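Local coordinates for cupin 2, conserved barrel domain protein (PDB 3D82) that is of unknown function but folds as a cupin barrel and binds a nickel ion in the crystal, at residues T50-I55 / I96-P101; I63-Q68 / K82-K87. All coordinates share one frame; numbering follows the deposited sequence.

How the contacts relate
Both contacts are antiparallel strand pairs of one cupin barrel, one in each of its two sheets, and each supplies a ligand to the same nickel ion: Glu52 from contact 1 and His86 from contact 2, with His45 and His47 completing the protein ligands. Their centres lie 14 Å apart, yet they touch directly. Glu52 OE1 comes within 3.3 Å of His86 NE2 as both bind the metal, and elsewhere Phe54 CD1 packs on Ile63 CD1 at 4.1 Å. A probable hydrogen bond of 3.0 Å joins Asp51 OD1 to Lys82 N. Along the chain, 63-68 and 82-87 are nested inside the loop closed by 50-55 and 96-101.

Contact 1: T50-I55 / I96-P101; sequences TDEVFI and IMIIEP. With NI (nickel (II) ion), chain L.
Glu52 and Glu100 run side by side in the same direction, and their carboxylates meet near the nickel ion, which Glu52 alone of the two binds. In Glu52, CB lies 4.0 Å from Glu100 OE1. CG, set anti to the backbone N (chi1 -177°), touches both Glu100 OE1 and, at 3.9 Å, Ile98 CG2. The chain stays extended to CD, where the oxygens part: OE1 binds nickel at 2.4 Å, while OE2 sits 2.8 Å from Glu100 OE1, two acidic groups close together. The strands are joined by reciprocal backbone bonds at Val53–Ile99 and Ile55–Met97. On the metal side, Ile98 CG1 lies over one face of the Phe54 ring, offset toward its rim, and Ile96 CD1 touches the ring edge. On the other side, Ile55 CD1 meets the selenomethionine methyl Met97 CE at 3.7 Å. Thr50 reaches tip to tip toward Pro101, and its OG1 bonds to Asp51 O and to Asn29 of the second subunit. An alanine at Thr50 would probably leave Asn29 of that subunit without this partner and open a gap beside the Pro101 ring. The closeness of the glutamates is consistent with their positive partners: nickel on Glu52, Lys34 salt-bridged to Glu100 OE2.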
ATOM      1  N   THR D  50      -6.215  13.830   9.691  1.00 52.63           N
ATOM      2  CA  THR D  50      -5.314  12.814   9.133  1.00 51.13           C
ATOM      3  C   THR D  50      -5.054  12.954   7.641  1.00 50.98           C
ATOM      4  O   THR D  50      -5.954  13.340   6.867  1.00 51.32           O
ATOM      5  CB  THR D  50      -5.854  11.348   9.407  1.00 51.21           C
ATOM      6  OG1 THR D  50      -4.898  10.389   8.931  1.00 50.56           O
ATOM      7  CG2 THR D  50      -7.209  11.088   8.718  1.00 48.62           C
ATOM      8  N   ASP D  51      -3.826  12.610   7.244  1.00 51.03           N
ATOM      9  CA  ASP D  51      -3.508  12.432   5.831  1.00 51.65           C
ATOM     10  C   ASP D  51      -4.285  11.157   5.391  1.00 52.46           C
ATOM     11  O   ASP D  51      -4.648  10.331   6.219  1.00 51.75           O
ATOM     12  CB  ASP D  51      -2.037  12.178   5.577  1.00 51.17           C
ATOM     13  CG  ASP D  51      -1.146  13.321   6.011  1.00 52.86           C
ATOM     14  OD1 ASP D  51      -1.599  14.480   6.095  1.00 52.19           O
ATOM     15  OD2 ASP D  51       0.029  13.022   6.274  1.00 52.76           O
ATOM     16  N   GLU D  52      -4.513  11.025   4.097  1.00 53.36           N
ATOM     17  CA  GLU D  52      -5.224   9.883   3.524  1.00 55.93           C
ATOM     18  C   GLU D  52      -4.490   9.454   2.255  1.00 54.67           C
ATOM     19  O   GLU D  52      -4.211  10.288   1.391  1.00 54.40           O
ATOM     20  CB  GLU D  52      -6.668  10.276   3.193  1.00 55.72           C
ATOM     21  CG  GLU D  52      -7.530   9.139   2.661  1.00 60.47           C
ATOM     22  CD  GLU D  52      -8.934   9.603   2.348  1.00 61.13           C
ATOM     23  OE1 GLU D  52      -9.070  10.483   1.486  1.00 67.35           O
ATOM     24  OE2 GLU D  52      -9.916   9.095   2.936  1.00 68.06           O
ATOM     25  N   VAL D  53      -4.199   8.161   2.149  1.00 54.13           N
ATOM     26  CA  VAL D  53      -3.500   7.599   1.005  1.00 54.05           C
ATOM     27  C   VAL D  53      -4.460   6.899   0.051  1.00 53.98           C
ATOM     28  O   VAL D  53      -5.329   6.171   0.488  1.00 54.43           O
ATOM     29  CB  VAL D  53      -2.372   6.631   1.462  1.00 54.60           C
ATOM     30  CG1 VAL D  53      -1.766   5.838   0.258  1.00 51.02           C
ATOM     31  CG2 VAL D  53      -1.270   7.431   2.193  1.00 54.61           C
ATOM     32  N   PHE D  54      -4.296   7.170  -1.245  1.00 53.05           N
ATOM     33  CA  PHE D  54      -4.989   6.481  -2.324  1.00 54.06           C
ATOM     34  C   PHE D  54      -3.940   5.746  -3.154  1.00 53.17           C
ATOM     35  O   PHE D  54      -2.931   6.340  -3.545  1.00 52.41           O
ATOM     36  CB  PHE D  54      -5.693   7.455  -3.267  1.00 55.51           C
ATOM     37  CG  PHE D  54      -6.945   8.026  -2.718  1.00 56.37           C
ATOM     38  CD1 PHE D  54      -6.891   9.082  -1.819  1.00 59.01           C
ATOM     39  CD2 PHE D  54      -8.193   7.540  -3.127  1.00 56.72           C
ATOM     40  CE1 PHE D  54      -8.052   9.625  -1.310  1.00 59.83           C
ATOM     41  CE2 PHE D  54      -9.362   8.078  -2.611  1.00 55.56           C
ATOM     42  CZ  PHE D  54      -9.298   9.122  -1.707  1.00 57.10           C
ATOM     43  N   ILE D  55      -4.183   4.467  -3.404  1.00 52.10           N
ATOM     44  CA  ILE D  55      -3.350   3.657  -4.285  1.00 51.28           C
ATOM     45  C   ILE D  55      -4.329   3.094  -5.309  1.00 51.74           C
ATOM     46  O   ILE D  55      -5.334   2.480  -4.928  1.00 50.68           O
ATOM     47  CB  ILE D  55      -2.639   2.518  -3.548  1.00 52.22           C
ATOM     48  CG1 ILE D  55      -1.775   3.061  -2.391  1.00 52.38           C
ATOM     49  CG2 ILE D  55      -1.766   1.696  -4.515  1.00 50.58           C
ATOM     50  CD1 ILE D  55      -1.063   1.982  -1.557  1.00 52.48           C
ATOM     51  N   ILE D  96      -9.444   0.730  -6.082  1.00 51.63           N
ATOM     52  CA  ILE D  96      -8.514   1.466  -5.236  1.00 50.72           C
ATOM     53  C   ILE D  96      -8.335   0.869  -3.859  1.00 50.74           C
ATOM     54  O   ILE D  96      -9.139   0.046  -3.403  1.00 49.62           O
ATOM     55  CB  ILE D  96      -8.931   2.960  -5.083  1.00 51.22           C
ATOM     56  CG1 ILE D  96     -10.253   3.131  -4.296  1.00 52.94           C
ATOM     57  CG2 ILE D  96      -9.055   3.592  -6.460  1.00 50.49           C
ATOM     58  CD1 ILE D  96     -10.620   4.584  -3.944  1.00 49.69           C
HETATM   59  N   MSE D  97      -7.246   1.300  -3.229  1.00 51.53           N
HETATM   60  CA  MSE D  97      -6.938   0.981  -1.864  1.00 52.56           C
HETATM   61  C   MSE D  97      -6.707   2.301  -1.131  1.00 52.81           C
HETATM   62  O   MSE D  97      -5.999   3.173  -1.632  1.00 53.53           O
HETATM   63  CB  MSE D  97      -5.717   0.055  -1.715  1.00 50.93           C
HETATM   64  CG  MSE D  97      -5.493  -0.326  -0.253  1.00 54.51           C
HETATM   65 SE   MSE D  97      -4.457  -1.901   0.025  0.75 52.23          SE
HETATM   66  CE  MSE D  97      -2.785  -1.155  -0.463  1.00 52.45           C
ATOM     67  N   ILE D  98      -7.352   2.439   0.021  1.00 53.23           N
ATOM     68  CA  ILE D  98      -7.219   3.605   0.898  1.00 54.81           C
ATOM     69  C   ILE D  98      -6.596   3.139   2.202  1.00 53.89           C
ATOM     70  O   ILE D  98      -6.952   2.071   2.708  1.00 52.07           O
ATOM     71  CB  ILE D  98      -8.566   4.274   1.203  1.00 55.46           C
ATOM     72  CG1 ILE D  98      -9.176   4.884  -0.052  1.00 58.40           C
ATOM     73  CG2 ILE D  98      -8.420   5.399   2.233  1.00 55.38           C
ATOM     74  CD1 ILE D  98     -10.693   5.231   0.171  1.00 57.63           C
ATOM     75  N   ILE D  99      -5.653   3.935   2.717  1.00 54.16           N
ATOM     76  CA  ILE D  99      -4.982   3.651   3.973  1.00 55.20           C
ATOM     77  C   ILE D  99      -5.116   4.897   4.833  1.00 56.84           C
ATOM     78  O   ILE D  99      -4.786   6.012   4.389  1.00 58.68           O
ATOM     79  CB  ILE D  99      -3.489   3.278   3.799  1.00 55.93           C
ATOM     80  CG1 ILE D  99      -3.293   2.192   2.721  1.00 57.05           C
ATOM     81  CG2 ILE D  99      -2.904   2.801   5.157  1.00 54.53           C
ATOM     82  CD1 ILE D  99      -1.825   1.927   2.371  1.00 54.74           C
ATOM     83  N   GLU D 100      -5.622   4.710   6.042  1.00 57.25           N
ATOM     84  CA  GLU D 100      -5.834   5.799   6.987  1.00 59.68           C
ATOM     85  C   GLU D 100      -6.140   5.236   8.381  1.00 58.18           C
ATOM     86  O   GLU D 100      -6.503   4.051   8.489  1.00 58.89           O
ATOM     87  CB  GLU D 100      -7.001   6.693   6.501  1.00 59.44           C
ATOM     88  CG  GLU D 100      -8.377   5.978   6.406  1.00 59.80           C
ATOM     89  CD  GLU D 100      -9.425   6.840   5.681  1.00 63.97           C
ATOM     90  OE1 GLU D 100      -9.155   8.044   5.418  1.00 76.32           O
ATOM     91  OE2 GLU D 100     -10.513   6.311   5.382  1.00 66.34           O
ATOM     92  N   PRO D 101      -6.051   6.079   9.437  1.00 56.94           N
ATOM     93  CA  PRO D 101      -6.342   5.610  10.793  1.00 57.43           C
ATOM     94  C   PRO D 101      -7.751   5.080  10.927  1.00 58.49           C
ATOM     95  O   PRO D 101      -8.630   5.482  10.157  1.00 58.60           O
ATOM     96  CB  PRO D 101      -6.206   6.878  11.652  1.00 57.22           C
ATOM     97  CG  PRO D 101      -5.323   7.755  10.884  1.00 57.62           C
ATOM     98  CD  PRO D 101      -5.674   7.503   9.453  1.00 56.72           C
TER
HETATM   99 NI    NI L 500     -11.311  11.404   1.415  1.00 62.30          NI

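Contact 2: I63-Q68 / K82-K87; sequences IAFRDQ and KGVEHK. With NI (nickel (II) ion), chain L.
Arg66 and Glu85 form a salt bridge on the exposed side of this contact. The arginine grips side-on with two nitrogens, NE to Glu85 OE1 at 3.1 Å and NH2 to Glu85 OE2 at 3.0 Å. Both oxygens lie near the guanidinium plane but are approached from above the carboxylate plane, the two groups being turned 58° apart. Next to the bridge, a water accepts from Arg66 N and donates to Glu85 O, which ties the backbones together where the strands diverge.

The direct backbone bonds belong to Ala64 and Lys87, an antiparallel hydrogen-bonded pair. Ala64 N donates to Lys87 O at 2.9 Å, and Lys87 N returns a bond to Ala64 O.

Apolar contacts gather around Phe65. Its CD2 packs against Val84 CG1 at 3.8 Å, and CE2 reaches His86 CB at 3.7 Å. Ile63 CG2 touches the same CB, so the two hydrophobic side chains meet the base of the histidine together, from neighbouring directions.

His86 is the metal ligand of this pair. Its CG stands between the backbone N and the carbonyl carbon (chi1 57°), which carries it from those two side chains toward the metal. ND1 donates to Val84 O at 2.8 Å, nearly in the ring plane, which fixes the ring's rotation and leaves NE2 to bind nickel at 2.4 Å.

The pair joins strands 60-65 and 86-90 of the three-stranded sheet. Ile80 of strand 76-80, in the facing sheet, packs on Ile63, Phe65 and His86, while Trp44 touches Ala64, Glu85 and Lys87 and makes a cation-pi contact with Arg66.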
ATOM      1  N   ILE D  63      -8.643  12.905  -8.948  1.00 53.38           N
ATOM      2  CA  ILE D  63      -8.984  13.520  -7.658  1.00 52.03           C
ATOM      3  C   ILE D  63      -9.019  15.015  -7.924  1.00 51.46           C
ATOM      4  O   ILE D  63      -8.000  15.604  -8.350  1.00 51.32           O
ATOM      5  CB  ILE D  63      -8.011  13.204  -6.510  1.00 52.67           C
ATOM      6  CG1 ILE D  63      -7.801  11.684  -6.375  1.00 54.89           C
ATOM      7  CG2 ILE D  63      -8.569  13.791  -5.192  1.00 50.63           C
ATOM      8  CD1 ILE D  63      -6.893  11.273  -5.233  1.00 52.04           C
ATOM      9  N   ALA D  64     -10.192  15.608  -7.732  1.00 50.22           N
ATOM     10  CA  ALA D  64     -10.370  17.039  -7.923  1.00 49.97           C
ATOM     11  C   ALA D  64      -9.988  17.760  -6.630  1.00 50.37           C
ATOM     12  O   ALA D  64     -10.288  17.271  -5.531  1.00 49.66           O
ATOM     13  CB  ALA D  64     -11.794  17.365  -8.298  1.00 47.18           C
ATOM     14  N   PHE D  65      -9.268  18.874  -6.776  1.00 49.60           N
ATOM     15  CA  PHE D  65      -8.977  19.783  -5.674  1.00 50.07           C
ATOM     16  C   PHE D  65      -9.630  21.092  -6.054  1.00 50.20           C
ATOM     17  O   PHE D  65     -10.033  21.269  -7.196  1.00 51.11           O
ATOM     18  CB  PHE D  65      -7.476  19.900  -5.422  1.00 50.71           C
ATOM     19  CG  PHE D  65      -6.862  18.604  -5.002  1.00 51.95           C
ATOM     20  CD1 PHE D  65      -6.339  17.723  -5.949  1.00 53.46           C
ATOM     21  CD2 PHE D  65      -6.877  18.216  -3.662  1.00 52.13           C
ATOM     22  CE1 PHE D  65      -5.799  16.487  -5.561  1.00 51.20           C
ATOM     23  CE2 PHE D  65      -6.356  16.968  -3.263  1.00 52.82           C
ATOM     24  CZ  PHE D  65      -5.816  16.105  -4.218  1.00 53.20           C
ATOM     25  N   ARG D  66      -9.742  22.011  -5.105  1.00 51.22           N
ATOM     26  CA  ARG D  66     -10.385  23.305  -5.373  1.00 51.51           C
ATOM     27  C   ARG D  66      -9.685  24.221  -6.380  1.00 52.88           C
ATOM     28  O   ARG D  66     -10.333  25.095  -6.955  1.00 52.22           O
ATOM     29  CB  ARG D  66     -10.623  24.061  -4.070  1.00 51.34           C
ATOM     30  CG  ARG D  66     -11.611  23.390  -3.147  1.00 52.07           C
ATOM     31  CD  ARG D  66     -12.994  23.286  -3.786  1.00 51.29           C
ATOM     32  NE  ARG D  66     -13.989  22.897  -2.824  1.00 48.84           N
ATOM     33  CZ  ARG D  66     -15.283  22.738  -3.095  1.00 51.62           C
ATOM     34  NH1 ARG D  66     -15.777  22.894  -4.331  1.00 51.94           N
ATOM     35  NH2 ARG D  66     -16.090  22.399  -2.104  1.00 46.77           N
ATOM     36  N   ASP D  67      -8.386  24.011  -6.576  1.00 54.07           N
ATOM     37  CA  ASP D  67      -7.559  24.801  -7.488  1.00 56.11           C
ATOM     38  C   ASP D  67      -7.033  24.030  -8.710  1.00 56.56           C
ATOM     39  O   ASP D  67      -6.623  24.658  -9.679  1.00 56.31           O
ATOM     40  CB  ASP D  67      -6.381  25.431  -6.711  1.00 57.24           C
ATOM     41  CG  ASP D  67      -5.481  24.395  -6.003  1.00 61.03           C
ATOM     42  OD1 ASP D  67      -5.964  23.300  -5.608  1.00 65.48           O
ATOM     43  OD2 ASP D  67      -4.289  24.710  -5.791  1.00 68.54           O
ATOM     44  N   GLN D  68      -7.080  22.699  -8.681  1.00 57.44           N
ATOM     45  CA  GLN D  68      -6.516  21.851  -9.741  1.00 58.80           C
ATOM     46  C   GLN D  68      -6.988  20.397  -9.620  1.00 57.74           C
ATOM     47  O   GLN D  68      -7.693  20.046  -8.673  1.00 56.52           O
ATOM     48  CB  GLN D  68      -4.983  21.890  -9.646  1.00 58.92           C
ATOM     49  CG  GLN D  68      -4.418  21.432  -8.283  1.00 61.72           C
ATOM     50  CD  GLN D  68      -2.931  21.688  -8.162  1.00 62.35           C
ATOM     51  OE1 GLN D  68      -2.116  21.011  -8.807  1.00 67.83           O
ATOM     52  NE2 GLN D  68      -2.562  22.650  -7.309  1.00 65.14           N
ATOM     53  N   LYS D  82      -3.831  16.323   5.398  1.00 53.11           N
ATOM     54  CA  LYS D  82      -4.984  16.602   6.273  1.00 52.20           C
ATOM     55  C   LYS D  82      -5.548  18.005   6.047  1.00 52.42           C
ATOM     56  O   LYS D  82      -4.798  18.940   5.761  1.00 50.92           O
ATOM     57  CB  LYS D  82      -4.661  16.418   7.763  1.00 52.90           C
ATOM     58  CG  LYS D  82      -3.611  17.318   8.346  1.00 56.69           C
ATOM     59  CD  LYS D  82      -3.465  17.030   9.834  1.00 64.04           C
ATOM     60  CE  LYS D  82      -2.497  18.000  10.491  1.00 68.12           C
ATOM     61  NZ  LYS D  82      -2.538  17.893  11.971  1.00 73.42           N
ATOM     62  N   GLY D  83      -6.875  18.111   6.114  1.00 52.25           N
ATOM     63  CA  GLY D  83      -7.557  19.364   5.928  1.00 52.75           C
ATOM     64  C   GLY D  83      -7.722  19.840   4.500  1.00 52.82           C
ATOM     65  O   GLY D  83      -8.317  20.876   4.307  1.00 53.39           O
ATOM     66  N   VAL D  84      -7.236  19.092   3.506  1.00 51.84           N
ATOM     67  CA  VAL D  84      -7.304  19.498   2.110  1.00 50.90           C
ATOM     68  C   VAL D  84      -8.587  18.886   1.517  1.00 50.84           C
ATOM     69  O   VAL D  84      -8.778  17.666   1.571  1.00 49.46           O
ATOM     70  CB  VAL D  84      -6.006  19.081   1.347  1.00 51.85           C
ATOM     71  CG1 VAL D  84      -6.123  19.353  -0.156  1.00 51.91           C
ATOM     72  CG2 VAL D  84      -4.798  19.809   1.958  1.00 47.70           C
ATOM     73  N   GLU D  85      -9.498  19.757   1.061  1.00 50.99           N
ATOM     74  CA  GLU D  85     -10.721  19.330   0.369  1.00 51.99           C
ATOM     75  C   GLU D  85     -10.415  18.651  -0.944  1.00 51.21           C
ATOM     76  O   GLU D  85      -9.608  19.147  -1.730  1.00 50.85           O
ATOM     77  CB  GLU D  85     -11.659  20.486   0.035  1.00 52.23           C
ATOM     78  CG  GLU D  85     -12.629  20.840   1.083  1.00 55.81           C
ATOM     79  CD  GLU D  85     -13.692  21.767   0.536  1.00 57.43           C
ATOM     80  OE1 GLU D  85     -13.363  22.914   0.194  1.00 60.12           O
ATOM     81  OE2 GLU D  85     -14.859  21.330   0.450  1.00 61.63           O
ATOM     82  N   HIS D  86     -11.137  17.571  -1.208  1.00 52.25           N
ATOM     83  CA  HIS D  86     -10.943  16.795  -2.417  1.00 52.43           C
ATOM     84  C   HIS D  86     -12.200  16.024  -2.804  1.00 53.17           C
ATOM     85  O   HIS D  86     -13.071  15.774  -1.963  1.00 53.62           O
ATOM     86  CB  HIS D  86      -9.764  15.845  -2.216  1.00 52.53           C
ATOM     87  CG  HIS D  86      -9.926  14.939  -1.043  1.00 52.16           C
ATOM     88  ND1 HIS D  86      -9.772  15.374   0.258  1.00 57.26           N
ATOM     89  CD2 HIS D  86     -10.228  13.624  -0.968  1.00 52.79           C
ATOM     90  CE1 HIS D  86      -9.998  14.368   1.083  1.00 50.71           C
ATOM     91  NE2 HIS D  86     -10.263  13.294   0.363  1.00 51.41           N
ATOM     92  N   LYS D  87     -12.276  15.656  -4.081  1.00 53.43           N
ATOM     93  CA  LYS D  87     -13.420  14.908  -4.632  1.00 53.87           C
ATOM     94  C   LYS D  87     -12.898  13.847  -5.626  1.00 53.51           C
ATOM     95  O   LYS D  87     -12.556  14.187  -6.770  1.00 51.98           O
ATOM     96  CB  LYS D  87     -14.404  15.859  -5.298  1.00 53.59           C
ATOM     97  CG  LYS D  87     -15.666  15.193  -5.799  1.00 55.82           C
ATOM     98  CD  LYS D  87     -16.656  16.196  -6.388  1.00 56.10           C
ATOM     99  CE  LYS D  87     -16.200  16.736  -7.735  1.00 61.27           C
ATOM    100  NZ  LYS D  87     -17.282  17.565  -8.371  1.00 64.03           N
TER
HETATM  101 NI    NI L 500     -11.311  11.404   1.415  1.00 62.30          NI
HETATM  102  O   HOH W   1      -8.787  21.557  -2.429  1.00 43.95           O